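Local coordinates for DUF192 domain-containing protein (Novosphingobium aromaticivorans, PDB 3M7A) that is of unknown function but belongs to the DUF192 family and is probably exported from the cytoplasm, possibly as a lipoprotein, at residues A6-A11 / P24-G29; S38-T43 / G62-R67; G50-T55 / R78-P83; D85-G90 / A118-N123; M96-N101 / L130-G135. All blocks are in the same frame, centred on the assembly; numbering follows the deposited sequence. Where two conformers were deposited one is given.

Interaction 1 of 5, residues A6-A11 / P24-G29; sequences AAEAAA and PVTVTG
E8 of the short helix 6-9 reaches T26 on strand 21-29, while carbonyl oxygens of the helix rest on the ring of P24. The E8 chain can be followed outward from CB, which itself does not touch the strand. CG stands anti to the backbone N (chi1 -177°) and comes to 4.0 Å from T26 CG2. Beyond it the chain stays extended, and CD makes the closest approach, 3.6 Å from the same methyl. T26 CG2 sits over one face of the carboxylate, almost directly above CD, leaving OE1 (3.7 Å) and OE2 (3.8 Å) nearly equidistant from it; the two side chains cross at about a right angle. At its tip OE2 forms a salt bridge with R33 of strand 32-41, so the charge is met there and not by T26.

P24 presents CB and CG to main-chain oxygens: its CB is 3.6 Å from A7 O, its CG 3.6 Å from E8 O. These carbonyls belong to the end of the helix, which the chain leaves at A10. R37 gathers A7 O and A10 O on NH1 and A11 O on NH2.

No hydrogen bond joins the two segments. The chemistry implies a surface contact in which methyl and ring carbons supply the packing, while two arginines of strand 32-41 supply the polar attachment of the N-terminal helix.

Interaction 2 of 5, residues S38-T43 / G62-R67; sequences SELART and GMIFLR
S38-A41 and G62-F65 pair residue for residue as parallel neighbours, their short strand axes 4.1 Å apart at closest and inclined by 27°. The ladder is tied by E39 N to G62 O, I64 N to E39 O, A41 N to I64 O and L66 N to A41 O. The first of these is the most bent, with an N-H...O angle of 144°, and its donor is tilted from the carbonyl plane; the other three approach nearly along the C=O axis.

On one face E39 and selenomethionine M63 meet obliquely. M63 turns at chi3 (-81°), which brings its terminal CE to 3.6 Å from E39 OE1. That oxygen is also held by S18 and by a salt bridge to R54, while E39 OE2 takes a hydrogen bond from a water that donates to G62 O as well. Next along this face A41 CB touches both M63 SE (4.2 Å) and F65 CD2 (4.1 Å). On the other face S38 CB meets I64 CG2, and L40 crosses L66 at about a right angle.

Where the strands run out, R42 lays one face of its guanidinium over L66 CD1. In the guanidinium plane a second water accepts from R42 NH1 and donates to L66 O at 2.8 Å.

This is the strand pairing of a beta-alpha-beta unit. Helix 44-49 links the strands and covers the face of A41 and F65 with E46 and Q47; T43 caps its first turn. Strand 32-41 continues the sheet to strand 21-29, and strand 61-66 continues it to strand 118-123.

Interaction 3 of 5, residues G50-T55 / R78-P83; sequences GLMFRT and RNTVIP
F53 and N79 lie side by side and point the same way, the phenyl and amide planes only 27° apart. The approach is oblique: F53 CE1 comes to 3.6 Å from N79 CG, and CZ lies beyond it beside the amide nitrogen. N79 is held from a second direction by selenomethionine M52, whose extended chain crosses it obliquely and sets SE 3.7 Å from N79 ND2. M52 then runs past this residue until its terminal CE rests 3.4 Å from R78 O. Thus N79 packs in the corner formed by the F53 ring and the selenoether chain of M52, and contributes CB as well as the amide to the packing.

The backbones fix this placement. F53 N donates to N79 O at 2.8 Å, with an N-H...O angle of 159°. F53 occupies the third position of a type II turn, with positive phi (74°), and its ring lies alongside N79.

Farther along, V81 points its CB at R54 O (3.5 Å), and I82 CG2 rests 3.6 Å from T55 O. A single water fills the join between the two loops: it donates to L51 O and to R54 O, at 2.7 Å from the latter, and accepts from V81 N. The R54 side chain leads away past H15 and S18.

What results is a type II beta turn, L51 to R54, docked on a second irregular loop through one direct backbone hydrogen bond and a water that bridges L51 O, R54 O and V81 N.

Interaction 4 of 5, residues D85-G90 / A118-N123; sequences DIIFVG and AVLEIN
D85 and I122, I87 and L120, and V89 and A118 form three hydrogen-bonded pairs of an antiparallel ladder, each with both of its bonds in place. Going along it, D85 N donates to I122 O and I122 N returns a bond to D85 O; I87 N and L120 O are 2.8 Å apart, with L120 N giving back to I87 O. V89 N to A118 O is equally short, whereas A118 N to V89 O stretches to 3.3 Å. Two of the oxygens also receive CA-H contacts: V119 CA lies 3.3 Å from I87 O, and E121 CA is close to D85 O.

Between these pairs the peptide groups face outward to the next strands: I86 bonds with A99, F88 with M96 and N97, V119 with F65, and E121 with M63. The buried D85 carboxylate is met from several sides, OD1 by the backbone N of N101 and G125, OD2 by that of A127 in helix 126-130. N123 ND2 goes to L57 O and D59 OD1.

Side chains finish the seal. I86 CG2 and V119 CG1 are pressed to 3.4 Å, tighter than usual for carbons, and F88 CD1 lies 3.9 Å from V119 CG2. On the other face I87 CD1 meets I122 CD1 at 3.8 Å, while V89 and A118 touch CB to CB.

The strands cross with their N-to-C directions 160° apart, as in a regular antiparallel pair with hydrogen-bonded and non-hydrogen-bonded pairs in turn, deep within the mixed sheet of this DUF192 domain.

Interaction 5 of 5, residues M96-N101 / L130-G135; sequences MNIAAN and LGIKPG
P134 packs its puckered ring over one face of the flat peptide group that follows M96, directly above the carbonyl oxygen. Ring atom CB lies 3.7 Å from M96 O, and CG, over the same face, is next at 4.0 Å from that oxygen. On the side of CD the ring meets I98, whose CD1 is 4.4 Å away, and CG is equally far from N97 CA. N97 meets the ring through this CA; its amide is held by A113 N, which donates to OD1, and by P111 O, which accepts from ND2.

I98 is the side chain that bridges the gap. Its CG1 is anti to the carbonyl carbon (chi1 -58°), and the extended branch beyond carries CD1 to the loop. There CD1 is 3.7 Å from I132 O and 4.2 Å from I132 CG2, so that one methyl touches both a peptide oxygen and a neighbouring apolar branch.

The loop that receives it begins with a Schellman motif closing helix 126-130: G131, with phi 89°, is the C-prime residue, and the chain returns G131 N to A128 O and I132 N to A127 O. After this turn the chain runs as an irregular linker toward strand 137-139, and I132 packs onto H34 and F36 of strand 32-41.

No hydrogen bond spans residues 96-101 and 130-135 themselves. Polar links lie just beside the contact, where G135 bonds with the backbone of V95, G135 O accepts from R94 NH1, and K133 N donates to D136.

In the fold
Interactions 1, 2 and 4 all reach the same mixed sheet, and interaction 5 reaches it through the edge strand 95-102. Strands 61-66 and 118-123 join interactions 2 and 4 directly, F65 N lying 2.8 Å from V119 O. Interaction 1 packs against both: V25 CG2 is 3.5 Å from S38 OG, and V27 CG2 is 3.7 Å from L120 CD2. Interactions 4 and 5 share neighbouring strands, with G90 N 3.7 Å from M96 CG. Interaction 3, about 24 Å from interaction 1 between centres, touches interaction 2 through M63 CE and L51 CD2 (3.7 Å) and interaction 4 through L51 CD1 and E121 OE1. No active site is known; bound 1,2-ethanediol near R42 and N101 probably comes from crystallisation.

Interaction 1 of 5, residues A6-A11 / P24-G29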
# COMPACT_ATOMS: atom_id res chain seq x y z
N ALA A 6 -10.19 -12.50 9.83
CA ALA A 6 -11.45 -12.34 9.09
C ALA A 6 -11.27 -11.46 7.83
O ALA A 6 -11.78 -11.79 6.76
CB ALA A 6 -12.52 -11.76 10.01
N ALA A 7 -10.49 -10.40 7.97
CA ALA A 7 -10.22 -9.48 6.86
C ALA A 7 -9.52 -10.15 5.69
O ALA A 7 -9.70 -9.74 4.54
CB ALA A 7 -9.39 -8.31 7.34
N GLU A 8 -8.71 -11.16 5.97
CA GLU A 8 -8.03 -11.87 4.91
C GLU A 8 -8.99 -12.73 4.08
O GLU A 8 -8.86 -12.83 2.85
CB GLU A 8 -6.88 -12.73 5.45
CG GLU A 8 -6.14 -13.41 4.30
CD GLU A 8 -4.89 -14.14 4.68
OE1 GLU A 8 -4.34 -13.96 5.79
OE2 GLU A 8 -4.44 -14.90 3.81
N ALA A 9 -9.91 -13.39 4.79
CA ALA A 9 -10.83 -14.35 4.20
C ALA A 9 -12.06 -13.69 3.56
O ALA A 9 -12.66 -14.27 2.65
CB ALA A 9 -11.29 -15.37 5.25
N ALA A 10 -12.41 -12.49 4.00
CA ALA A 10 -13.60 -11.82 3.49
C ALA A 10 -13.50 -11.52 2.00
O ALA A 10 -12.45 -11.12 1.49
CB ALA A 10 -13.85 -10.55 4.26
N ALA A 11 -14.62 -11.71 1.29
CA ALA A 11 -14.71 -11.46 -0.14
C ALA A 11 -14.36 -10.01 -0.49
O ALA A 11 -14.51 -9.10 0.34
CB ALA A 11 -16.12 -11.76 -0.63
N PRO A 24 -8.23 -8.06 -0.09
CA PRO A 24 -7.28 -8.34 1.00
C PRO A 24 -5.85 -8.42 0.48
O PRO A 24 -5.59 -9.06 -0.54
CB PRO A 24 -7.74 -9.69 1.53
CG PRO A 24 -8.41 -10.33 0.36
CD PRO A 24 -9.10 -9.21 -0.35
N VAL A 25 -4.92 -7.75 1.17
CA VAL A 25 -3.49 -7.77 0.83
C VAL A 25 -2.76 -8.22 2.09
O VAL A 25 -3.05 -7.72 3.17
CB VAL A 25 -2.98 -6.38 0.39
CG1 VAL A 25 -1.47 -6.42 0.14
CG2 VAL A 25 -3.76 -5.88 -0.81
N THR A 26 -1.82 -9.16 1.94
CA THR A 26 -1.04 -9.65 3.07
C THR A 26 0.41 -9.30 2.88
O THR A 26 0.90 -9.20 1.75
CB THR A 26 -1.21 -11.18 3.26
OG1 THR A 26 -0.75 -11.88 2.11
CG2 THR A 26 -2.69 -11.52 3.56
N VAL A 27 1.06 -9.08 4.00
CA VAL A 27 2.48 -8.81 4.05
C VAL A 27 3.05 -9.76 5.10
O VAL A 27 2.64 -9.71 6.27
CB VAL A 27 2.83 -7.34 4.42
CG1 VAL A 27 4.32 -7.12 4.34
CG2 VAL A 27 2.09 -6.36 3.48
N THR A 28 4.00 -10.61 4.69
CA THR A 28 4.47 -11.71 5.54
C THR A 28 5.99 -11.74 5.56
O THR A 28 6.65 -11.67 4.52
CB THR A 28 3.90 -13.06 5.07
OG1 THR A 28 2.48 -12.94 4.97
CG2 THR A 28 4.27 -14.18 6.03
N GLY A 29 6.53 -11.83 6.76
CA GLY A 29 7.97 -11.89 6.96
C GLY A 29 8.30 -12.31 8.38
O GLY A 29 7.46 -12.92 9.06

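Interaction 2 of 5, residues S38-T43 / G62-R67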
# COMPACT_ATOMS: atom_id res chain seq x y z
N SER A 38 -7.60 -3.37 1.14
CA SER A 38 -6.99 -2.34 0.32
C SER A 38 -7.80 -1.99 -0.91
O SER A 38 -8.15 -2.86 -1.69
CB SER A 38 -5.59 -2.81 -0.09
OG SER A 38 -4.80 -3.08 1.04
N GLU A 39 -8.06 -0.71 -1.10
CA GLU A 39 -8.59 -0.23 -2.37
C GLU A 39 -7.59 -0.53 -3.48
O GLU A 39 -6.39 -0.28 -3.29
CB GLU A 39 -8.80 1.27 -2.30
CG GLU A 39 -10.04 1.67 -1.49
CD GLU A 39 -10.02 3.16 -1.23
OE1 GLU A 39 -10.52 3.90 -2.11
OE2 GLU A 39 -9.43 3.61 -0.21
N LEU A 40 -8.07 -0.96 -4.64
CA LEU A 40 -7.21 -1.36 -5.75
C LEU A 40 -7.21 -0.26 -6.80
O LEU A 40 -8.23 -0.00 -7.45
CB LEU A 40 -7.72 -2.68 -6.33
CG LEU A 40 -6.81 -3.45 -7.28
CD1 LEU A 40 -7.46 -4.80 -7.62
CD2 LEU A 40 -6.53 -2.65 -8.54
N ALA A 41 -6.07 0.39 -6.93
CA ALA A 41 -5.87 1.41 -7.96
C ALA A 41 -5.07 0.77 -9.08
O ALA A 41 -3.95 0.29 -8.86
CB ALA A 41 -5.09 2.59 -7.38
N ARG A 42 -5.65 0.75 -10.27
CA ARG A 42 -5.01 0.10 -11.41
C ARG A 42 -4.64 1.02 -12.56
O ARG A 42 -3.52 0.96 -13.06
CB ARG A 42 -5.88 -1.01 -11.96
CG ARG A 42 -5.06 -1.98 -12.71
CD ARG A 42 -5.78 -3.13 -13.21
NE ARG A 42 -6.20 -4.16 -12.25
CZ ARG A 42 -5.51 -5.24 -11.87
NH1 ARG A 42 -4.23 -5.42 -12.22
NH2 ARG A 42 -6.11 -6.16 -11.16
N THR A 43 -5.55 1.86 -13.02
CA THR A 43 -5.23 2.71 -14.16
C THR A 43 -4.18 3.74 -13.75
O THR A 43 -4.05 4.06 -12.56
CB THR A 43 -6.45 3.42 -14.75
OG1 THR A 43 -6.89 4.41 -13.80
CG2 THR A 43 -7.59 2.46 -15.10
N GLY A 62 -5.73 -0.05 3.52
CA GLY A 62 -4.66 0.49 2.72
C GLY A 62 -5.15 0.80 1.33
O GLY A 62 -6.34 0.74 1.04
N MSE A 63 -4.20 1.14 0.46
CA MSE A 63 -4.47 1.22 -0.97
C MSE A 63 -3.34 0.45 -1.67
O MSE A 63 -2.17 0.69 -1.37
CB MSE A 63 -4.54 2.64 -1.50
CG MSE A 63 -4.87 2.74 -2.99
SE MSE A 63 -5.24 4.49 -3.64
CE MSE A 63 -7.10 4.60 -3.07
N ILE A 64 -3.71 -0.44 -2.57
CA ILE A 64 -2.77 -1.23 -3.36
C ILE A 64 -2.83 -0.73 -4.81
O ILE A 64 -3.91 -0.61 -5.39
CB ILE A 64 -3.05 -2.77 -3.21
CG1 ILE A 64 -1.99 -3.62 -3.94
CG2 ILE A 64 -4.43 -3.15 -3.68
CD1 ILE A 64 -0.69 -3.73 -3.23
N PHE A 65 -1.66 -0.44 -5.36
CA PHE A 65 -1.47 0.09 -6.69
C PHE A 65 -0.84 -1.04 -7.51
O PHE A 65 0.27 -1.47 -7.19
CB PHE A 65 -0.52 1.28 -6.66
CG PHE A 65 -0.98 2.47 -5.81
CD1 PHE A 65 -1.04 2.39 -4.44
CD2 PHE A 65 -1.26 3.69 -6.41
CE1 PHE A 65 -1.43 3.49 -3.70
CE2 PHE A 65 -1.64 4.79 -5.66
CZ PHE A 65 -1.72 4.69 -4.30
N LEU A 66 -1.54 -1.56 -8.51
CA LEU A 66 -1.08 -2.73 -9.28
C LEU A 66 -0.66 -2.25 -10.65
O LEU A 66 -1.43 -1.58 -11.35
CB LEU A 66 -2.15 -3.80 -9.40
CG LEU A 66 -2.55 -4.49 -8.10
CD1 LEU A 66 -3.58 -5.60 -8.42
CD2 LEU A 66 -1.32 -5.01 -7.32
N ARG A 67 0.57 -2.57 -11.01
CA ARG A 67 1.21 -1.94 -12.15
C ARG A 67 1.59 -2.90 -13.22
O ARG A 67 2.24 -3.89 -12.99
CB ARG A 67 2.45 -1.20 -11.70
CG ARG A 67 2.12 -0.14 -10.68
CD ARG A 67 3.34 0.45 -10.05
NE ARG A 67 4.26 1.10 -10.97
CZ ARG A 67 4.08 2.31 -11.49
NH1 ARG A 67 3.00 3.02 -11.22
NH2 ARG A 67 4.99 2.83 -12.28
O HOH W 1 -8.74 2.10 1.83
O HOH W 2 -2.29 -3.27 -13.38

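Interaction 3 of 5, residues G50-T55 / R78-P83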
# COMPACT_ATOMS: atom_id res chain seq x y z
N GLY A 50 -4.33 8.30 -6.09
CA GLY A 50 -3.94 7.68 -4.82
C GLY A 50 -4.96 7.95 -3.74
O GLY A 50 -6.16 7.83 -3.96
N LEU A 51 -4.43 8.33 -2.58
CA LEU A 51 -5.25 8.66 -1.41
C LEU A 51 -5.38 10.17 -1.21
O LEU A 51 -5.63 10.63 -0.10
CB LEU A 51 -4.70 7.96 -0.15
CG LEU A 51 -4.97 6.46 -0.05
CD1 LEU A 51 -4.10 5.83 1.06
CD2 LEU A 51 -6.45 6.23 0.22
N MSE A 52 -5.23 10.94 -2.28
CA MSE A 52 -5.47 12.37 -2.20
C MSE A 52 -6.84 12.64 -1.57
O MSE A 52 -7.83 11.91 -1.80
CB MSE A 52 -5.45 13.01 -3.59
CG MSE A 52 -4.09 13.15 -4.20
SE MSE A 52 -4.22 14.12 -5.87
CE MSE A 52 -2.35 14.12 -6.28
N PHE A 53 -6.85 13.70 -0.75
CA PHE A 53 -8.06 14.26 -0.13
C PHE A 53 -8.65 13.47 1.02
O PHE A 53 -9.52 13.99 1.72
CB PHE A 53 -9.17 14.57 -1.15
CG PHE A 53 -8.69 15.33 -2.35
CD1 PHE A 53 -8.18 16.60 -2.20
CD2 PHE A 53 -8.68 14.74 -3.60
CE1 PHE A 53 -7.70 17.30 -3.31
CE2 PHE A 53 -8.20 15.43 -4.71
CZ PHE A 53 -7.70 16.70 -4.56
N ARG A 54 -8.19 12.23 1.24
CA ARG A 54 -8.72 11.40 2.31
C ARG A 54 -8.32 11.94 3.65
O ARG A 54 -7.16 12.26 3.85
CB ARG A 54 -8.18 9.99 2.23
CG ARG A 54 -8.60 9.27 1.02
CD ARG A 54 -10.09 9.02 0.95
NE ARG A 54 -10.38 8.33 -0.29
CZ ARG A 54 -10.25 7.02 -0.47
NH1 ARG A 54 -9.90 6.25 0.54
NH2 ARG A 54 -10.49 6.50 -1.65
N THR A 55 -9.25 12.05 4.60
CA THR A 55 -8.91 12.56 5.93
C THR A 55 -8.77 11.46 6.99
O THR A 55 -8.39 11.74 8.11
CB THR A 55 -9.91 13.61 6.41
OG1 THR A 55 -11.21 13.04 6.37
CG2 THR A 55 -9.83 14.84 5.46
N ARG A 78 1.31 15.52 -2.79
CA ARG A 78 0.41 16.60 -3.16
C ARG A 78 -1.04 16.18 -2.84
O ARG A 78 -1.46 15.06 -3.15
CB ARG A 78 0.57 16.98 -4.64
CG ARG A 78 -0.42 18.09 -5.08
CD ARG A 78 -0.18 18.73 -6.44
NE ARG A 78 0.88 19.73 -6.40
CZ ARG A 78 1.22 20.49 -7.44
NH1 ARG A 78 0.59 20.38 -8.60
NH2 ARG A 78 2.20 21.37 -7.31
N ASN A 79 -1.80 17.10 -2.21
CA ASN A 79 -3.20 16.87 -1.83
C ASN A 79 -3.46 15.72 -0.87
O ASN A 79 -4.60 15.39 -0.65
CB ASN A 79 -4.11 16.70 -3.07
CG ASN A 79 -4.17 17.94 -3.93
OD1 ASN A 79 -4.18 19.07 -3.40
ND2 ASN A 79 -4.25 17.75 -5.23
N THR A 80 -2.41 15.16 -0.29
CA THR A 80 -2.55 14.07 0.66
C THR A 80 -2.43 14.64 2.06
O THR A 80 -1.42 15.24 2.43
CB THR A 80 -1.56 12.93 0.36
OG1 THR A 80 -1.73 12.54 -1.01
CG2 THR A 80 -1.77 11.74 1.29
N VAL A 81 -3.50 14.42 2.81
CA VAL A 81 -3.75 15.04 4.11
C VAL A 81 -3.21 14.23 5.29
O VAL A 81 -2.89 14.79 6.36
CB VAL A 81 -5.29 15.20 4.29
CG1 VAL A 81 -5.65 15.82 5.63
CG2 VAL A 81 -5.88 15.97 3.11
N ILE A 82 -3.14 12.91 5.11
CA ILE A 82 -2.72 12.01 6.16
C ILE A 82 -1.33 11.47 5.84
O ILE A 82 -0.99 11.26 4.67
CB ILE A 82 -3.73 10.86 6.37
CG1 ILE A 82 -3.90 9.99 5.12
CG2 ILE A 82 -5.08 11.43 6.82
CD1 ILE A 82 -4.71 8.71 5.36
N PRO A 83 -0.49 11.27 6.87
CA PRO A 83 0.83 10.71 6.62
C PRO A 83 0.70 9.23 6.23
O PRO A 83 -0.22 8.54 6.68
CB PRO A 83 1.56 10.90 7.96
CG PRO A 83 0.51 10.93 8.96
CD PRO A 83 -0.69 11.57 8.30
O HOH W 3 -5.04 12.16 2.18

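Interaction 4 of 5, residues D85-G90 / A118-N123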
# COMPACT_ATOMS: atom_id res chain seq x y z
N ASP A 85 2.95 5.45 4.96
CA ASP A 85 4.10 4.65 4.61
C ASP A 85 3.82 4.05 3.22
O ASP A 85 2.75 3.49 2.97
CB ASP A 85 4.33 3.52 5.61
CG ASP A 85 4.85 3.98 6.95
OD1 ASP A 85 5.12 5.19 7.14
OD2 ASP A 85 5.02 3.10 7.84
N ILE A 86 4.79 4.21 2.33
CA ILE A 86 4.67 3.78 0.94
C ILE A 86 5.62 2.60 0.72
O ILE A 86 6.83 2.75 0.74
CB ILE A 86 4.92 4.93 -0.05
CG1 ILE A 86 4.07 6.17 0.32
CG2 ILE A 86 4.60 4.49 -1.48
CD1 ILE A 86 4.17 7.33 -0.69
N ILE A 87 5.02 1.42 0.53
CA ILE A 87 5.76 0.17 0.47
C ILE A 87 5.83 -0.28 -0.98
O ILE A 87 4.81 -0.58 -1.60
CB ILE A 87 5.02 -0.89 1.33
CG1 ILE A 87 4.87 -0.43 2.80
CG2 ILE A 87 5.70 -2.25 1.20
CD1 ILE A 87 3.85 -1.22 3.62
N PHE A 88 7.03 -0.27 -1.54
CA PHE A 88 7.22 -0.57 -2.97
C PHE A 88 7.58 -2.05 -3.13
O PHE A 88 8.49 -2.56 -2.44
CB PHE A 88 8.36 0.27 -3.52
CG PHE A 88 8.14 1.75 -3.46
CD1 PHE A 88 7.45 2.42 -4.45
CD2 PHE A 88 8.64 2.50 -2.41
CE1 PHE A 88 7.30 3.79 -4.42
CE2 PHE A 88 8.45 3.89 -2.36
CZ PHE A 88 7.79 4.52 -3.37
N VAL A 89 6.86 -2.72 -4.03
CA VAL A 89 6.95 -4.16 -4.19
C VAL A 89 7.52 -4.48 -5.59
O VAL A 89 7.05 -3.97 -6.61
CB VAL A 89 5.56 -4.80 -4.02
CG1 VAL A 89 5.64 -6.32 -4.23
CG2 VAL A 89 4.94 -4.43 -2.67
N GLY A 90 8.56 -5.32 -5.60
CA GLY A 90 9.20 -5.76 -6.83
C GLY A 90 8.53 -6.93 -7.52
O GLY A 90 7.45 -7.38 -7.14
N ALA A 118 3.97 -3.47 -7.62
CA ALA A 118 2.87 -2.99 -6.80
C ALA A 118 3.38 -2.00 -5.77
O ALA A 118 4.56 -1.98 -5.46
CB ALA A 118 2.16 -4.18 -6.11
N VAL A 119 2.48 -1.21 -5.23
CA VAL A 119 2.74 -0.33 -4.12
C VAL A 119 1.60 -0.48 -3.13
O VAL A 119 0.45 -0.53 -3.53
CB VAL A 119 2.85 1.14 -4.56
CG1 VAL A 119 3.18 2.05 -3.38
CG2 VAL A 119 3.92 1.30 -5.67
N LEU A 120 1.94 -0.58 -1.84
CA LEU A 120 0.95 -0.65 -0.78
C LEU A 120 1.15 0.58 0.10
O LEU A 120 2.25 0.81 0.63
CB LEU A 120 1.12 -1.93 0.02
CG LEU A 120 0.21 -2.03 1.23
CD1 LEU A 120 -1.29 -2.15 0.83
CD2 LEU A 120 0.60 -3.23 2.10
N GLU A 121 0.10 1.38 0.23
CA GLU A 121 0.10 2.51 1.16
C GLU A 121 -0.73 2.20 2.40
O GLU A 121 -1.85 1.73 2.29
CB GLU A 121 -0.47 3.78 0.49
CG GLU A 121 0.42 4.31 -0.61
CD GLU A 121 -0.08 5.54 -1.32
OE1 GLU A 121 -1.23 5.96 -1.12
OE2 GLU A 121 0.70 6.07 -2.13
N ILE A 122 -0.13 2.45 3.56
CA ILE A 122 -0.76 2.26 4.86
C ILE A 122 -0.44 3.50 5.71
O ILE A 122 0.33 4.36 5.33
CB ILE A 122 -0.26 0.97 5.54
CG1 ILE A 122 1.23 1.02 5.88
CG2 ILE A 122 -0.62 -0.24 4.66
CD1 ILE A 122 1.72 -0.24 6.62
N ASN A 123 -1.05 3.58 6.88
CA ASN A 123 -0.86 4.74 7.72
C ASN A 123 0.61 5.00 8.07
O ASN A 123 1.40 4.07 8.30
CB ASN A 123 -1.64 4.57 9.02
CG ASN A 123 -3.08 4.94 8.91
OD1 ASN A 123 -3.42 5.96 8.32
ND2 ASN A 123 -3.95 4.14 9.53

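Interaction 5 of 5, residues M96-N101 / L130-G135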
# COMPACT_ATOMS: atom_id res chain seq x y z
N MSE A 96 10.82 -4.00 -1.79
CA MSE A 96 12.14 -3.47 -2.14
C MSE A 96 12.59 -2.38 -1.16
O MSE A 96 13.75 -2.36 -0.72
CB MSE A 96 12.12 -2.85 -3.54
CG MSE A 96 11.87 -3.85 -4.64
SE MSE A 96 11.86 -3.04 -6.40
CE MSE A 96 10.32 -1.90 -6.22
N ASN A 97 11.69 -1.47 -0.85
CA ASN A 97 12.00 -0.31 -0.06
C ASN A 97 10.69 0.31 0.42
O ASN A 97 9.60 0.04 -0.12
CB ASN A 97 12.85 0.73 -0.82
CG ASN A 97 12.12 1.41 -1.96
OD1 ASN A 97 11.70 0.77 -2.93
ND2 ASN A 97 12.00 2.73 -1.87
N ILE A 98 10.80 1.11 1.47
CA ILE A 98 9.66 1.77 2.08
C ILE A 98 9.98 3.26 2.19
O ILE A 98 11.05 3.61 2.70
CB ILE A 98 9.38 1.18 3.49
CG1 ILE A 98 9.13 -0.35 3.42
CG2 ILE A 98 8.19 1.92 4.14
CD1 ILE A 98 9.00 -1.01 4.77
N ALA A 99 9.07 4.11 1.74
CA ALA A 99 9.14 5.54 2.03
C ALA A 99 8.30 5.75 3.28
O ALA A 99 7.07 5.80 3.19
CB ALA A 99 8.64 6.40 0.88
N ALA A 100 8.96 5.69 4.44
CA ALA A 100 8.28 5.76 5.72
C ALA A 100 7.94 7.20 6.06
O ALA A 100 8.73 8.12 5.79
CB ALA A 100 9.11 5.14 6.84
N ASN A 101 6.78 7.39 6.67
CA ASN A 101 6.40 8.71 7.16
C ASN A 101 6.46 9.78 6.07
O ASN A 101 6.90 10.90 6.28
CB ASN A 101 7.22 9.10 8.40
CG ASN A 101 7.18 8.04 9.44
OD1 ASN A 101 8.23 7.46 9.81
ND2 ASN A 101 6.01 7.75 9.90
N LEU A 130 4.72 -2.38 13.01
CA LEU A 130 4.40 -3.78 12.69
C LEU A 130 5.60 -4.66 12.45
O LEU A 130 5.49 -5.90 12.57
CB LEU A 130 3.46 -3.83 11.48
CG LEU A 130 2.07 -3.24 11.69
CD1 LEU A 130 1.27 -3.31 10.38
CD2 LEU A 130 1.31 -3.90 12.83
N GLY A 131 6.71 -4.06 12.09
CA GLY A 131 7.89 -4.81 11.72
C GLY A 131 8.01 -5.19 10.26
O GLY A 131 8.81 -6.07 9.94
N ILE A 132 7.24 -4.55 9.39
CA ILE A 132 7.32 -4.80 7.95
C ILE A 132 8.67 -4.28 7.45
O ILE A 132 9.08 -3.17 7.79
CB ILE A 132 6.12 -4.15 7.22
CG1 ILE A 132 4.81 -4.85 7.60
CG2 ILE A 132 6.34 -4.19 5.70
CD1 ILE A 132 3.55 -4.16 7.12
N LYS A 133 9.36 -5.11 6.66
CA LYS A 133 10.72 -4.81 6.22
C LYS A 133 10.94 -5.18 4.75
O LYS A 133 10.26 -6.05 4.23
CB LYS A 133 11.73 -5.57 7.09
CG LYS A 133 11.83 -4.97 8.51
CD LYS A 133 12.68 -5.77 9.45
CE LYS A 133 12.71 -5.09 10.81
NZ LYS A 133 13.18 -3.68 10.73
N PRO A 134 11.92 -4.54 4.11
CA PRO A 134 12.33 -5.00 2.79
C PRO A 134 12.62 -6.49 2.81
O PRO A 134 13.21 -7.02 3.76
CB PRO A 134 13.57 -4.16 2.50
CG PRO A 134 13.34 -2.87 3.27
CD PRO A 134 12.69 -3.35 4.55
N GLY A 135 12.19 -7.17 1.74
CA GLY A 135 12.25 -8.62 1.65
C GLY A 135 10.96 -9.36 1.98
O GLY A 135 10.78 -10.51 1.56